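Local coordinates for McyG protein (Microcystis aeruginosa PCC 7806, PDB 4R0M), which probably activates phenylalanine or a related acid as an acyl-adenylate and passes it to its own peptidyl carrier domain during microcystin synthesis, at residues N15-L19 against S20-E24; V192-T195 against H196-L200; K538-K541 against D542-G546. One frame throughout, in Å; residues are numbered along the deposited sequence.

Contact 1. Residues N15-L19 against S20-E24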
loop_
_atom_site.group_PDB
_atom_site.type_symbol
_atom_site.label_atom_id
_atom_site.label_comp_id
_atom_site.label_asym_id
_atom_site.label_seq_id
_atom_site.Cartn_x
_atom_site.Cartn_y
_atom_site.Cartn_z
ATOM N N ASN A 15 11.084 -21.146 -11.220
ATOM C CA ASN A 15 12.366 -20.484 -11.040
ATOM C C ASN A 15 12.826 -20.679 -9.601
ATOM O O ASN A 15 12.039 -20.504 -8.668
ATOM C CB ASN A 15 12.241 -18.994 -11.363
ATOM C CG ASN A 15 13.528 -18.231 -11.119
ATOM O OD1 ASN A 15 14.572 -18.548 -11.693
ATOM N ND2 ASN A 15 13.459 -17.214 -10.267
ATOM N N TRP A 16 14.092 -21.045 -9.423
ATOM C CA TRP A 16 14.622 -21.323 -8.089
ATOM C C TRP A 16 15.738 -20.404 -7.676
ATOM O O TRP A 16 16.669 -20.808 -6.979
ATOM C CB TRP A 16 15.031 -22.788 -7.969
ATOM C CG TRP A 16 13.851 -23.727 -8.010
ATOM C CD1 TRP A 16 13.557 -24.679 -8.982
ATOM C CD2 TRP A 16 12.748 -23.820 -7.039
ATOM N NE1 TRP A 16 12.392 -25.338 -8.684
ATOM C CE2 TRP A 16 11.856 -24.874 -7.534
ATOM C CE3 TRP A 16 12.426 -23.163 -5.855
ATOM C CZ2 TRP A 16 10.700 -25.236 -6.856
ATOM C CZ3 TRP A 16 11.257 -23.538 -5.183
ATOM C CH2 TRP A 16 10.416 -24.549 -5.673
ATOM N N ARG A 17 15.640 -19.148 -8.098
ATOM C CA ARG A 17 16.590 -18.116 -7.705
ATOM C C ARG A 17 16.330 -17.641 -6.276
ATOM O O ARG A 17 15.210 -17.739 -5.775
ATOM C CB ARG A 17 16.496 -16.920 -8.657
ATOM C CG ARG A 17 17.174 -17.103 -10.004
ATOM C CD ARG A 17 16.879 -15.913 -10.907
ATOM N NE ARG A 17 17.901 -15.731 -11.935
ATOM C CZ ARG A 17 18.993 -14.982 -11.794
ATOM N NH1 ARG A 17 19.223 -14.329 -10.662
ATOM N NH2 ARG A 17 19.861 -14.882 -12.792
ATOM N N THR A 18 17.377 -17.143 -5.626
ATOM C CA THR A 18 17.240 -16.417 -4.367
ATOM C C THR A 18 17.397 -14.930 -4.658
ATOM O O THR A 18 17.771 -14.548 -5.771
ATOM C CB THR A 18 18.300 -16.833 -3.329
ATOM O OG1 THR A 18 19.608 -16.552 -3.839
ATOM C CG2 THR A 18 18.180 -18.314 -2.988
ATOM N N LEU A 19 17.120 -14.095 -3.661
ATOM C CA LEU A 19 17.243 -12.647 -3.822
ATOM C C LEU A 19 18.690 -12.201 -4.063
ATOM O O LEU A 19 18.932 -11.269 -4.828
ATOM C CB LEU A 19 16.629 -11.908 -2.625
ATOM C CG LEU A 19 15.099 -11.942 -2.522
ATOM C CD1 LEU A 19 14.639 -11.493 -1.144
ATOM C CD2 LEU A 19 14.445 -11.098 -3.606
ATOM N N SER A 20 19.639 -12.879 -3.421
ATOM C CA SER A 20 21.063 -12.578 -3.592
ATOM C C SER A 20 21.542 -12.785 -5.033
ATOM O O SER A 20 22.277 -11.954 -5.569
ATOM C CB SER A 20 21.915 -13.387 -2.611
ATOM O OG SER A 20 21.426 -14.706 -2.483
ATOM N N GLU A 21 21.106 -13.879 -5.654
ATOM C CA GLU A 21 21.426 -14.171 -7.055
ATOM C C GLU A 21 20.837 -13.131 -8.006
ATOM O O GLU A 21 21.473 -12.752 -8.994
ATOM C CB GLU A 21 20.942 -15.573 -7.441
ATOM C CG GLU A 21 21.728 -16.697 -6.781
ATOM C CD GLU A 21 21.017 -18.039 -6.827
ATOM O OE1 GLU A 21 19.953 -18.143 -7.472
ATOM O OE2 GLU A 21 21.531 -18.997 -6.208
ATOM N N VAL A 22 19.625 -12.675 -7.696
ATOM C CA VAL A 22 18.941 -11.644 -8.478
ATOM C C VAL A 22 19.714 -10.320 -8.461
ATOM O O VAL A 22 19.887 -9.685 -9.503
ATOM C CB VAL A 22 17.481 -11.461 -8.001
ATOM C CG1 VAL A 22 16.893 -10.143 -8.482
ATOM C CG2 VAL A 22 16.627 -12.624 -8.479
ATOM N N LEU A 23 20.191 -9.925 -7.284
ATOM C CA LEU A 23 20.991 -8.709 -7.145
ATOM C C LEU A 23 22.368 -8.846 -7.804
ATOM O O LEU A 23 22.859 -7.897 -8.418
ATOM C CB LEU A 23 21.132 -8.312 -5.669
ATOM C CG LEU A 23 22.024 -7.113 -5.315
ATOM C CD1 LEU A 23 21.535 -5.823 -5.960
ATOM C CD2 LEU A 23 22.128 -6.954 -3.805
ATOM N N GLU A 24 22.978 -10.023 -7.670
ATOM C CA GLU A 24 24.275 -10.310 -8.288
ATOM C C GLU A 24 24.211 -10.245 -9.816
ATOM O O GLU A 24 25.104 -9.686 -10.452
ATOM C CB GLU A 24 24.810 -11.663 -7.813
ATOM C CG GLU A 24 25.406 -11.622 -6.411
ATOM C CD GLU A 24 25.328 -12.951 -5.679
ATOM O OE1 GLU A 24 25.004 -13.980 -6.309
ATOM O OE2 GLU A 24 25.594 -12.968 -4.458
#

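Contact 2. Residues V192-T195 against H196-L200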
loop_
_atom_site.group_PDB
_atom_site.type_symbol
_atom_site.label_atom_id
_atom_site.label_comp_id
_atom_site.label_asym_id
_atom_site.label_seq_id
_atom_site.Cartn_x
_atom_site.Cartn_y
_atom_site.Cartn_z
ATOM N N VAL A 192 2.963 -11.454 7.737
ATOM C CA VAL A 192 3.009 -12.190 6.478
ATOM C C VAL A 192 4.428 -12.669 6.177
ATOM O O VAL A 192 5.351 -11.863 6.048
ATOM C CB VAL A 192 2.464 -11.347 5.304
ATOM C CG1 VAL A 192 2.520 -12.141 4.005
ATOM C CG2 VAL A 192 1.037 -10.891 5.587
ATOM N N ILE A 193 4.593 -13.988 6.088
ATOM C CA ILE A 193 5.872 -14.593 5.732
ATOM C C ILE A 193 5.990 -14.678 4.213
ATOM O O ILE A 193 5.126 -15.250 3.545
ATOM C CB ILE A 193 6.045 -16.001 6.358
ATOM C CG1 ILE A 193 6.053 -15.913 7.891
ATOM C CG2 ILE A 193 7.326 -16.664 5.860
ATOM C CD1 ILE A 193 5.888 -17.248 8.595
ATOM N N LEU A 194 7.054 -14.095 3.673
ATOM C CA LEU A 194 7.316 -14.158 2.240
ATOM C C LEU A 194 8.681 -14.769 1.951
ATOM O O LEU A 194 9.715 -14.282 2.419
ATOM C CB LEU A 194 7.189 -12.776 1.588
ATOM C CG LEU A 194 5.837 -12.053 1.677
ATOM C CD1 LEU A 194 5.935 -10.674 1.044
ATOM C CD2 LEU A 194 4.718 -12.858 1.031
ATOM N N THR A 195 8.664 -15.855 1.185
ATOM C CA THR A 195 9.880 -16.548 0.784
ATOM C C THR A 195 10.460 -15.888 -0.463
ATOM O O THR A 195 9.784 -15.077 -1.109
ATOM C CB THR A 195 9.597 -18.037 0.495
ATOM O OG1 THR A 195 8.688 -18.144 -0.606
ATOM C CG2 THR A 195 8.988 -18.716 1.714
ATOM N N HIS A 196 11.706 -16.228 -0.792
ATOM C CA HIS A 196 12.318 -15.823 -2.060
ATOM C C HIS A 196 11.455 -16.269 -3.202
ATOM O O HIS A 196 11.199 -15.507 -4.137
ATOM C CB HIS A 196 13.703 -16.444 -2.230
ATOM C CG HIS A 196 14.658 -16.146 -1.102
ATOM N ND1 HIS A 196 15.541 -15.134 -1.152
ATOM C CD2 HIS A 196 14.856 -16.782 0.121
ATOM C CE1 HIS A 196 16.265 -15.115 -0.017
ATOM N NE2 HIS A 196 15.845 -16.124 0.761
ATOM N N HIS A 197 10.995 -17.516 -3.122
ATOM C CA HIS A 197 10.171 -18.120 -4.162
ATOM C C HIS A 197 8.848 -17.426 -4.318
ATOM O O HIS A 197 8.365 -17.284 -5.439
ATOM C CB HIS A 197 9.978 -19.611 -3.903
ATOM C CG HIS A 197 9.386 -20.359 -5.076
ATOM N ND1 HIS A 197 10.040 -20.514 -6.243
ATOM C CD2 HIS A 197 8.161 -21.006 -5.224
ATOM C CE1 HIS A 197 9.275 -21.218 -7.096
ATOM N NE2 HIS A 197 8.125 -21.520 -6.472
ATOM N N ASN A 198 8.254 -16.989 -3.202
ATOM C CA ASN A 198 7.041 -16.160 -3.234
ATOM C C ASN A 198 7.255 -14.898 -4.062
ATOM O O ASN A 198 6.514 -14.629 -5.007
ATOM C CB ASN A 198 6.598 -15.751 -1.815
ATOM C CG ASN A 198 5.946 -16.885 -1.033
ATOM O OD1 ASN A 198 6.089 -16.960 0.191
ATOM N ND2 ASN A 198 5.223 -17.761 -1.724
ATOM N N ILE A 199 8.285 -14.139 -3.695
ATOM C CA ILE A 199 8.577 -12.839 -4.296
ATOM C C ILE A 199 8.947 -12.963 -5.780
ATOM O O ILE A 199 8.385 -12.262 -6.627
ATOM C CB ILE A 199 9.688 -12.103 -3.505
ATOM C CG1 ILE A 199 9.207 -11.792 -2.082
ATOM C CG2 ILE A 199 10.112 -10.822 -4.216
ATOM C CD1 ILE A 199 10.317 -11.567 -1.076
ATOM N N LEU A 200 9.872 -13.871 -6.083
ATOM C CA LEU A 200 10.375 -14.029 -7.448
ATOM C C LEU A 200 9.380 -14.694 -8.393
ATOM O O LEU A 200 9.476 -14.538 -9.611
ATOM C CB LEU A 200 11.735 -14.735 -7.455
ATOM C CG LEU A 200 12.819 -13.931 -6.725
ATOM C CD1 LEU A 200 14.122 -14.707 -6.639
ATOM C CD2 LEU A 200 13.037 -12.568 -7.372
#

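Contact 3. Residues K538-K541 against D542-G546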
loop_
_atom_site.group_PDB
_atom_site.type_symbol
_atom_site.label_atom_id
_atom_site.label_comp_id
_atom_site.label_asym_id
_atom_site.label_seq_id
_atom_site.Cartn_x
_atom_site.Cartn_y
_atom_site.Cartn_z
ATOM N N LYS A 538 -10.910 1.203 12.271
ATOM C CA LYS A 538 -10.466 2.059 13.373
ATOM C C LYS A 538 -11.396 3.254 13.588
ATOM O O LYS A 538 -11.609 3.681 14.725
ATOM C CB LYS A 538 -9.029 2.541 13.150
ATOM C CG LYS A 538 -7.965 1.491 13.427
ATOM C CD LYS A 538 -6.565 2.059 13.233
ATOM C CE LYS A 538 -5.485 1.042 13.574
ATOM N NZ LYS A 538 -5.397 0.768 15.038
ATOM N N LEU A 539 -11.944 3.784 12.495
ATOM C CA LEU A 539 -12.893 4.894 12.564
ATOM C C LEU A 539 -14.256 4.455 13.093
ATOM O O LEU A 539 -14.909 5.205 13.822
ATOM C CB LEU A 539 -13.045 5.579 11.204
ATOM C CG LEU A 539 -12.015 6.654 10.850
ATOM C CD1 LEU A 539 -12.191 7.104 9.410
ATOM C CD2 LEU A 539 -12.092 7.849 11.792
ATOM N N LYS A 540 -14.676 3.247 12.718
ATOM C CA LYS A 540 -15.922 2.669 13.215
ATOM C C LYS A 540 -15.858 2.490 14.731
ATOM O O LYS A 540 -16.801 2.846 15.443
ATOM C CB LYS A 540 -16.232 1.339 12.521
ATOM C CG LYS A 540 -17.604 0.769 12.862
ATOM C CD LYS A 540 -17.849 -0.592 12.226
ATOM C CE LYS A 540 -18.341 -0.468 10.793
ATOM N NZ LYS A 540 -18.735 -1.788 10.225
ATOM N N LYS A 541 -14.739 1.949 15.214
ATOM C CA LYS A 541 -14.515 1.780 16.648
ATOM C C LYS A 541 -14.504 3.118 17.376
ATOM O O LYS A 541 -15.207 3.279 18.373
ATOM C CB LYS A 541 -13.229 0.998 16.927
ATOM C CG LYS A 541 -13.416 -0.510 16.885
ATOM C CD LYS A 541 -12.355 -1.226 17.705
ATOM C CE LYS A 541 -12.762 -2.668 17.969
ATOM N NZ LYS A 541 -11.801 -3.370 18.864
ATOM N N ASP A 542 -13.728 4.073 16.861
ATOM C CA ASP A 542 -13.663 5.430 17.418
ATOM C C ASP A 542 -15.053 6.037 17.635
ATOM O O ASP A 542 -15.325 6.619 18.689
ATOM C CB ASP A 542 -12.823 6.353 16.523
ATOM C CG ASP A 542 -11.322 6.104 16.645
ATOM O OD1 ASP A 542 -10.877 5.471 17.628
ATOM O OD2 ASP A 542 -10.579 6.555 15.746
ATOM N N PHE A 543 -15.920 5.890 16.634
ATOM C CA PHE A 543 -17.302 6.366 16.700
ATOM C C PHE A 543 -18.108 5.664 17.799
ATOM O O PHE A 543 -18.888 6.302 18.510
ATOM C CB PHE A 543 -17.984 6.197 15.334
ATOM C CG PHE A 543 -19.469 6.438 15.356
ATOM C CD1 PHE A 543 -19.980 7.729 15.280
ATOM C CD2 PHE A 543 -20.357 5.370 15.445
ATOM C CE1 PHE A 543 -21.351 7.951 15.301
ATOM C CE2 PHE A 543 -21.728 5.585 15.467
ATOM C CZ PHE A 543 -22.225 6.878 15.394
ATOM N N GLU A 544 -17.910 4.353 17.931
ATOM C CA GLU A 544 -18.665 3.541 18.886
ATOM C C GLU A 544 -18.181 3.666 20.338
ATOM O O GLU A 544 -18.733 3.024 21.230
ATOM C CB GLU A 544 -18.669 2.071 18.447
ATOM C CG GLU A 544 -19.468 1.802 17.178
ATOM C CD GLU A 544 -19.307 0.383 16.655
ATOM O OE1 GLU A 544 -18.240 -0.232 16.879
ATOM O OE2 GLU A 544 -20.252 -0.116 16.004
ATOM N N GLN A 545 -17.164 4.496 20.571
ATOM C CA GLN A 545 -16.607 4.672 21.918
ATOM C C GLN A 545 -17.463 5.549 22.853
ATOM O O GLN A 545 -17.846 5.088 23.924
ATOM C CB GLN A 545 -15.144 5.152 21.889
ATOM C CG GLN A 545 -14.205 4.380 20.966
ATOM C CD GLN A 545 -13.963 2.934 21.376
ATOM O OE1 GLN A 545 -14.890 2.207 21.738
ATOM N NE2 GLN A 545 -12.709 2.503 21.292
ATOM N N GLY A 546 -17.790 6.788 22.474
ATOM C CA GLY A 546 -17.448 7.389 21.194
ATOM C C GLY A 546 -16.531 8.586 21.331
ATOM O O GLY A 546 -16.775 9.487 22.140
#

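Contact 1. Residues N15-L19 against S20-E24
T18 and S20 meet hydroxyl to hydroxyl, OG1 of T18 lying 2.9 Å from OG of S20 in a hydrogen bond that either group could donate. Both oxygens reach this spot by the same route: each sits between its own backbone N and carbonyl carbon (chi1 61° in T18 and 40° in S20), which brings the two hydroxyls within bonding distance. This is the tight, buried side of the contact. V22 adds its CG2 methyl, 3.5 Å from T18 O, and the same carbonyl accepts the hydrogen bond from V22 N at 3.3 Å. One residue further on, L23 N is bonded to L19 O at 3.1 Å, so the helical pattern is set from its first turn. T18 is the N-cap of helix 19-27, and the carboxylate of E21 folds back on it: OE1 accepts a weak bond from T18 N at 3.3 Å. The reciprocal half of a capping box is missing, since T18 OG1 stays 3.6 Å from E21 N and is engaged with S20. Around this turn, L19 is packed against W88 and F91 of helix 80-93, while V22 faces V238 of helix 227-240. Toward the partly exposed side the grip slackens. R17, extended from CG to NE, crosses V22 at about a right angle and offers the edge of its guanidinium to the backbone, NH1 giving E21 O a weak, bent bond of 3.2 Å. Its NH2 is bonded to T25, one turn further on. Although R17 and E21 carry opposite charges, their ends miss each other: NH1 and OE1 are 5.0 Å apart, and the guanidinium and carboxylate planes stand 80° to one another. The CB of W16 points away from the helix, and its ring stacks on that of H197.

Contact 2. Residues V192-T195 against H196-L200
T195 and N198 exchange hydrogen bonds at the point where the chain passes from strand to helix. OG1 of T195 accepts from N198 N at 2.9 Å, and OD1 of N198 accepts a hydrogen bond from T195 N at 3.0 Å, almost straight (177°), the N-H arriving from somewhat outside the amide plane. N198 CG lies anti to its carbonyl carbon (chi1 -75°), which places the amide beside T195, the two side chains crossing at a slant. The other end of that amide, ND2, is bonded to N395 O, so its rotation is fixed from both sides. With an alanine here, T195 N is likely to lose its acceptor and N395 O the donor ND2, leaving half of the capping box, the N198 N to T195 OG1 bond. In backbone terms, I199 N is bonded to T195 O at 3.1 Å, the first i to i+4 link of the helix. The paired side-chain bonds make a capping box, with T195 as N-cap of helix 196-210. The axes of strand and helix stand at 81°, a sharp turn at the end of hairpin 176-182/190-195, whose strands are joined by a TSGSTG loop, probably the phosphate-binding (A3) loop of adenylation domains. Apolar contact is slight: CD1 of I199 comes 4.3 Å from CB of L194, and I199 also meets V231 and I235 of helix 227-240.

Contact 3. Residues K538-K541 against D542-G546
D542 hangs its carboxylate beside the backbone of K538, one turn back on helix 536-545, which lies on strands 468-474 and 479-486 in what is probably the mobile C-terminal subdomain of the ANL adenylation fold. The main-chain account here is regular. D542 N is bonded to K538 O at 3.0 Å, F543 N to L539 O at 3.1 Å, and E544 N to K540 O at 3.1 Å, the last more bent than the others (146°). Three successive amides thus find their i-4 carbonyls. Q545 N gives a weak bond to D542 O, and the peptide leading into G546 is cis. The side chains add no bond across the two segments. OD2 of D542 comes 3.2 Å from K538 O, but both are acceptors, so this proximity brings no bond and is probably mildly unfavourable; CG of D542 lies beside its own backbone N (chi1 -75°), close to the same carbonyl. K540 and E544 run side by side and point the same way, yet their charges stay apart, NZ of K540 and OE2 of E544 being 6.2 Å distant; what meets is the aliphatic part, CG of K540 lying 4.2 Å from CD of E544. On the packed side, L539 is buried against A468 and T485, and K540 reaches F470 and V472. With CG anti to the backbone N (chi1 170°), the F543 ring reaches I483 and V472 and meets the ring of Y517, whose plane is inclined to its own. K540 O sits near the plane of the F543 ring, at its edge.

Each contact closes only a single turn of chain, and the three follow one another in series without nesting or crossing. The first, at 15-24, starts helix 19-27 near the N terminus. The second, at 192-200, turns the strand 190-195 into helix 196-210. Distant in sequence, these two touch in space: L19 N is probably hydrogen-bonded to H196 ND1, and R17 O packs against CD1 of L200, tying the N-terminal helix to the start of helix 196-210. Contact 3, at 538-546, stands apart, its centre about 45 Å from that of contact 1 and on the opposite side of the chain's centre; it lies on helix 536-545, which packs on strands 468-474 and 479-486.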